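Local structure of putative oxidoreductase (Jannaschia sp., 3C24) at residues A[23-28]-A[48-53]; A[71-76]-A[85-90]. The protein is probably a nicotinamide-dinucleotide-dependent oxidoreductase, with a Rossmann-type domain related to F420-dependent NADP oxidoreductases, although its substrate is not established. All coordinates share one frame; numbering follows the deposited sequence. Where two conformers were deposited one is given.

Interaction 1: residues A[23-28]-A[48-53]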
# COMPACT_ATOMS: atom_id res chain seq x y z
N MSE A 23 -15.04 -13.47 -14.90
CA MSE A 23 -15.69 -13.04 -13.65
C MSE A 23 -16.36 -14.31 -13.06
O MSE A 23 -15.99 -14.85 -11.99
CB MSE A 23 -16.74 -11.90 -13.84
CG MSE A 23 -16.53 -10.79 -14.96
SE MSE A 23 -17.50 -9.03 -14.72
CE MSE A 23 -18.54 -9.59 -13.13
N GLY A 24 -17.30 -14.81 -13.82
CA GLY A 24 -18.15 -15.93 -13.42
C GLY A 24 -17.65 -17.27 -12.98
O GLY A 24 -18.23 -17.89 -12.13
N ALA A 25 -16.60 -17.74 -13.61
CA ALA A 25 -16.18 -19.11 -13.39
C ALA A 25 -15.78 -19.41 -11.92
O ALA A 25 -16.13 -20.46 -11.35
CB ALA A 25 -15.05 -19.47 -14.40
N ARG A 26 -15.09 -18.48 -11.31
CA ARG A 26 -14.65 -18.65 -9.91
C ARG A 26 -15.83 -18.75 -8.97
O ARG A 26 -15.87 -19.61 -8.10
CB ARG A 26 -13.74 -17.51 -9.47
CG ARG A 26 -12.33 -17.54 -10.09
CD ARG A 26 -11.59 -16.20 -9.76
N ILE A 27 -16.77 -17.84 -9.13
CA ILE A 27 -17.97 -17.80 -8.28
C ILE A 27 -18.90 -18.99 -8.53
O ILE A 27 -19.53 -19.52 -7.61
CB ILE A 27 -18.72 -16.44 -8.29
CG1 ILE A 27 -19.30 -16.09 -9.65
CG2 ILE A 27 -17.86 -15.33 -7.73
CD1 ILE A 27 -19.88 -14.65 -9.66
N THR A 28 -18.95 -19.43 -9.79
CA THR A 28 -19.76 -20.56 -10.18
C THR A 28 -19.22 -21.83 -9.52
O THR A 28 -19.98 -22.65 -8.99
CB THR A 28 -19.83 -20.70 -11.71
OG1 THR A 28 -20.43 -19.51 -12.26
CG2 THR A 28 -20.63 -21.89 -12.11
N ARG A 48 -18.58 -21.90 -22.02
CA ARG A 48 -19.17 -23.24 -21.86
C ARG A 48 -18.05 -24.28 -21.76
O ARG A 48 -18.10 -25.21 -20.97
CB ARG A 48 -20.15 -23.57 -22.97
CG ARG A 48 -21.36 -22.60 -23.02
CD ARG A 48 -22.29 -22.83 -24.17
NE ARG A 48 -23.02 -24.10 -24.14
CZ ARG A 48 -24.19 -24.26 -23.55
NH1 ARG A 48 -24.73 -23.27 -22.88
NH2 ARG A 48 -24.81 -25.43 -23.60
N ASP A 49 -17.01 -24.09 -22.55
CA ASP A 49 -15.90 -25.04 -22.52
C ASP A 49 -15.19 -24.99 -21.20
O ASP A 49 -14.70 -25.99 -20.67
CB ASP A 49 -14.88 -24.73 -23.60
CG ASP A 49 -15.40 -25.01 -25.01
OD1 ASP A 49 -16.48 -25.60 -25.19
OD2 ASP A 49 -14.69 -24.62 -25.95
N ARG A 50 -15.11 -23.80 -20.66
CA ARG A 50 -14.41 -23.59 -19.40
C ARG A 50 -15.14 -24.34 -18.28
O ARG A 50 -14.53 -25.06 -17.50
CB ARG A 50 -14.26 -22.08 -19.07
CG ARG A 50 -13.54 -21.79 -17.75
CD ARG A 50 -13.30 -20.29 -17.48
NE ARG A 50 -12.28 -19.74 -18.37
CZ ARG A 50 -12.50 -18.91 -19.38
NH1 ARG A 50 -13.72 -18.44 -19.65
NH2 ARG A 50 -11.46 -18.51 -20.12
N LEU A 51 -16.46 -24.19 -18.25
CA LEU A 51 -17.28 -24.82 -17.23
C LEU A 51 -17.17 -26.33 -17.39
O LEU A 51 -17.01 -27.08 -16.42
CB LEU A 51 -18.74 -24.37 -17.35
CG LEU A 51 -18.94 -22.92 -16.95
CD1 LEU A 51 -20.35 -22.44 -17.25
CD2 LEU A 51 -18.61 -22.76 -15.46
N GLN A 52 -17.28 -26.78 -18.62
CA GLN A 52 -17.18 -28.22 -18.84
C GLN A 52 -15.88 -28.77 -18.28
O GLN A 52 -15.84 -29.84 -17.69
CB GLN A 52 -17.30 -28.57 -20.32
CG GLN A 52 -18.73 -28.55 -20.80
N GLY A 53 -14.82 -27.99 -18.43
CA GLY A 53 -13.48 -28.41 -18.01
C GLY A 53 -13.38 -28.49 -16.49
O GLY A 53 -12.49 -29.14 -15.94

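Interaction 2: residues A[71-76]-A[85-90]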
# COMPACT_ATOMS: atom_id res chain seq x y z
N VAL A 71 -30.62 -14.68 -8.84
CA VAL A 71 -30.00 -14.49 -10.16
C VAL A 71 -28.86 -13.49 -10.00
O VAL A 71 -29.05 -12.31 -9.73
CB VAL A 71 -30.99 -14.00 -11.21
CG1 VAL A 71 -30.31 -13.82 -12.56
CG2 VAL A 71 -32.15 -14.97 -11.30
N VAL A 72 -27.65 -14.00 -10.24
CA VAL A 72 -26.42 -13.27 -10.08
C VAL A 72 -25.94 -12.76 -11.41
O VAL A 72 -25.73 -13.53 -12.37
CB VAL A 72 -25.29 -14.14 -9.44
CG1 VAL A 72 -24.01 -13.27 -9.35
CG2 VAL A 72 -25.69 -14.69 -8.09
N LEU A 73 -25.75 -11.46 -11.49
CA LEU A 73 -25.31 -10.82 -12.72
C LEU A 73 -23.79 -10.68 -12.78
O LEU A 73 -23.24 -9.63 -12.48
CB LEU A 73 -25.97 -9.42 -12.88
CG LEU A 73 -27.50 -9.40 -12.69
CD1 LEU A 73 -28.03 -8.02 -13.06
CD2 LEU A 73 -28.21 -10.42 -13.54
N ALA A 74 -23.12 -11.78 -13.14
CA ALA A 74 -21.63 -11.81 -13.19
C ALA A 74 -21.14 -11.28 -14.54
O ALA A 74 -20.50 -12.00 -15.31
CB ALA A 74 -21.11 -13.22 -12.94
N LEU A 75 -21.51 -10.05 -14.82
CA LEU A 75 -21.22 -9.40 -16.09
C LEU A 75 -20.60 -8.03 -15.88
O LEU A 75 -20.76 -7.45 -14.81
CB LEU A 75 -22.50 -9.23 -16.86
CG LEU A 75 -23.18 -10.57 -17.18
CD1 LEU A 75 -24.61 -10.33 -17.56
CD2 LEU A 75 -22.40 -11.32 -18.24
N PRO A 76 -19.91 -7.50 -16.91
CA PRO A 76 -19.27 -6.19 -16.72
C PRO A 76 -20.28 -5.07 -16.58
O PRO A 76 -21.37 -5.13 -17.11
CB PRO A 76 -18.38 -6.01 -17.96
CG PRO A 76 -18.40 -7.24 -18.70
CD PRO A 76 -19.54 -8.14 -18.18
N GLU A 85 -32.34 -5.32 -18.07
CA GLU A 85 -33.57 -4.98 -18.80
C GLU A 85 -34.17 -6.22 -19.43
O GLU A 85 -35.37 -6.32 -19.60
CB GLU A 85 -33.33 -3.91 -19.85
CG GLU A 85 -33.17 -2.53 -19.16
CD GLU A 85 -32.64 -1.40 -20.05
OE1 GLU A 85 -32.28 -1.66 -21.21
OE2 GLU A 85 -32.60 -0.23 -19.57
N ASP A 86 -33.29 -7.14 -19.76
CA ASP A 86 -33.72 -8.38 -20.38
C ASP A 86 -34.29 -9.35 -19.35
O ASP A 86 -35.41 -9.86 -19.50
CB ASP A 86 -32.54 -9.05 -21.06
CG ASP A 86 -32.91 -10.40 -21.66
OD1 ASP A 86 -33.97 -10.96 -21.30
OD2 ASP A 86 -32.13 -10.90 -22.50
N ILE A 87 -33.57 -9.52 -18.25
CA ILE A 87 -33.91 -10.56 -17.25
C ILE A 87 -34.88 -10.13 -16.16
O ILE A 87 -35.76 -10.89 -15.78
CB ILE A 87 -32.62 -11.22 -16.59
CG1 ILE A 87 -33.01 -12.54 -15.91
CG2 ILE A 87 -31.88 -10.32 -15.59
CD1 ILE A 87 -33.58 -13.63 -16.83
N VAL A 88 -34.72 -8.92 -15.64
CA VAL A 88 -35.59 -8.49 -14.53
C VAL A 88 -37.08 -8.70 -14.79
O VAL A 88 -37.80 -9.15 -13.90
CB VAL A 88 -35.25 -7.04 -14.03
CG1 VAL A 88 -36.38 -6.42 -13.13
CG2 VAL A 88 -33.91 -7.05 -13.31
N PRO A 89 -37.59 -8.35 -15.99
CA PRO A 89 -39.04 -8.54 -16.19
C PRO A 89 -39.50 -9.99 -16.30
O PRO A 89 -40.73 -10.28 -16.26
CB PRO A 89 -39.31 -7.85 -17.52
CG PRO A 89 -38.19 -6.89 -17.71
CD PRO A 89 -37.00 -7.50 -17.05
N ARG A 90 -38.52 -10.89 -16.42
CA ARG A 90 -38.80 -12.32 -16.65
C ARG A 90 -38.83 -13.20 -15.41
O ARG A 90 -39.36 -14.30 -15.42
CB ARG A 90 -37.79 -12.91 -17.67
CG ARG A 90 -37.68 -12.18 -19.00
CD ARG A 90 -36.62 -12.87 -19.92
NE ARG A 90 -37.11 -14.17 -20.38
CZ ARG A 90 -36.41 -15.04 -21.11
NH1 ARG A 90 -35.19 -14.76 -21.49
NH2 ARG A 90 -36.96 -16.19 -21.48

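Interaction 1: residues A[23-28]-A[48-53]
Arg50 lays neither face of its flat guanidinium group on residues 23-28; it meets Ala25 through its aliphatic stem, whose CD sits 3.6 Å from Ala25 CB. The stem runs extended from the backbone and then bends at CG-CD (chi3 -71°), which turns the guanidinium away from the methyl group, toward the turn before helix 22-33. There NH1 is held by Gly20 O and by the carboxylate of Glu46. Beside this pair, Thr28 and Leu51 cross roughly at a right angle, with Thr28 CG2 4.0 Å from Leu51 CD2. The contact joins helices 22-33 and 45-53 of the Rossmann-type domain, and both Thr28 and Leu51 also rest on Ala40 of strand 37-41. Gly20 and Ala19 belong to the glycine-rich turn, which in this fold commonly binds the dinucleotide phosphates. Thr28 OG1, beside its own backbone N (chi1 -61°), donates to Gly24 O at 2.7 Å. It approaches from well above the carbonyl plane (48°), and Gly24 O also takes the backbone N-H of Thr28. Ala19 O also bonds OG1, and the two carbonyls share or compete for its single proton. A valine at Thr28 would probably cost both carbonyls their hydroxyl partner, weakening the tie between turn and helix.

Interaction 2: residues A[71-76]-A[85-90]
With CG1 anti to its backbone N (chi1 -163°) and CB pointed at the strand, Ile87 offers CG1 to Val71 and CG2 to Leu73. CG1 comes to 4.5 Å from Val71 CG1, while the CG2 methyl lies 4.2 Å from Leu73 CD2. On the strand side, Leu73 places CG beside its own backbone N (chi1 -50°), and it is the CD2 branch that faces the isoleucine. Val71 and Leu73, two positions apart, project from the same face of the strand, and Ile87 reaches both of them. The contact is wholly apolar, buried and small; the nearest CA atoms, those of Val71 and Ile87, are 9.0 Å apart, and the branched side chains span the distance.

After Leu73 the backbone leaves the strand through an inverse gamma turn centred on Ala74, with a weak bond from Leu75 N to Leu73 O. At the other end, Arg90 N donates to Ile87 O at 2.8 Å, and the Arg90 side chain forms a salt bridge with Asp62.

Ile87 also packs on Trp64 and Ile65, and Leu73 on Ile80 of helix 77-87. Strand 70-73 is hydrogen-bonded to strand 13-17 through Val72 and to strand 96-99 through Val71 and Leu73. The contact packs the end of helix 77-87 on the first strand of the beta-alpha-beta unit formed by 70-73, 77-87 and 96-99.

Overall arrangement
From strand 13-17 the chain enters helix 22-33, passes through strand 37-41 and returns in helix 45-53, where interaction 1 closes that loop. It next enters the sheet as strand 70-73, between strands 13-17 and 96-99, and runs through helix 77-87 until interaction 2 closes a shorter, wholly helical excursion. Interaction 1 thus ties two helices together near strand 37-41, outermost in the sheet of this chain, whereas interaction 2 fixes a helix to an inner strand. Their centres are 18 Å apart, yet residues 23-28 touch residues 71-76 directly, Ile27 CD1 packing 3.8 Å from Ala74 CB. Along the chain the contacts are in series, neither nested nor crossing.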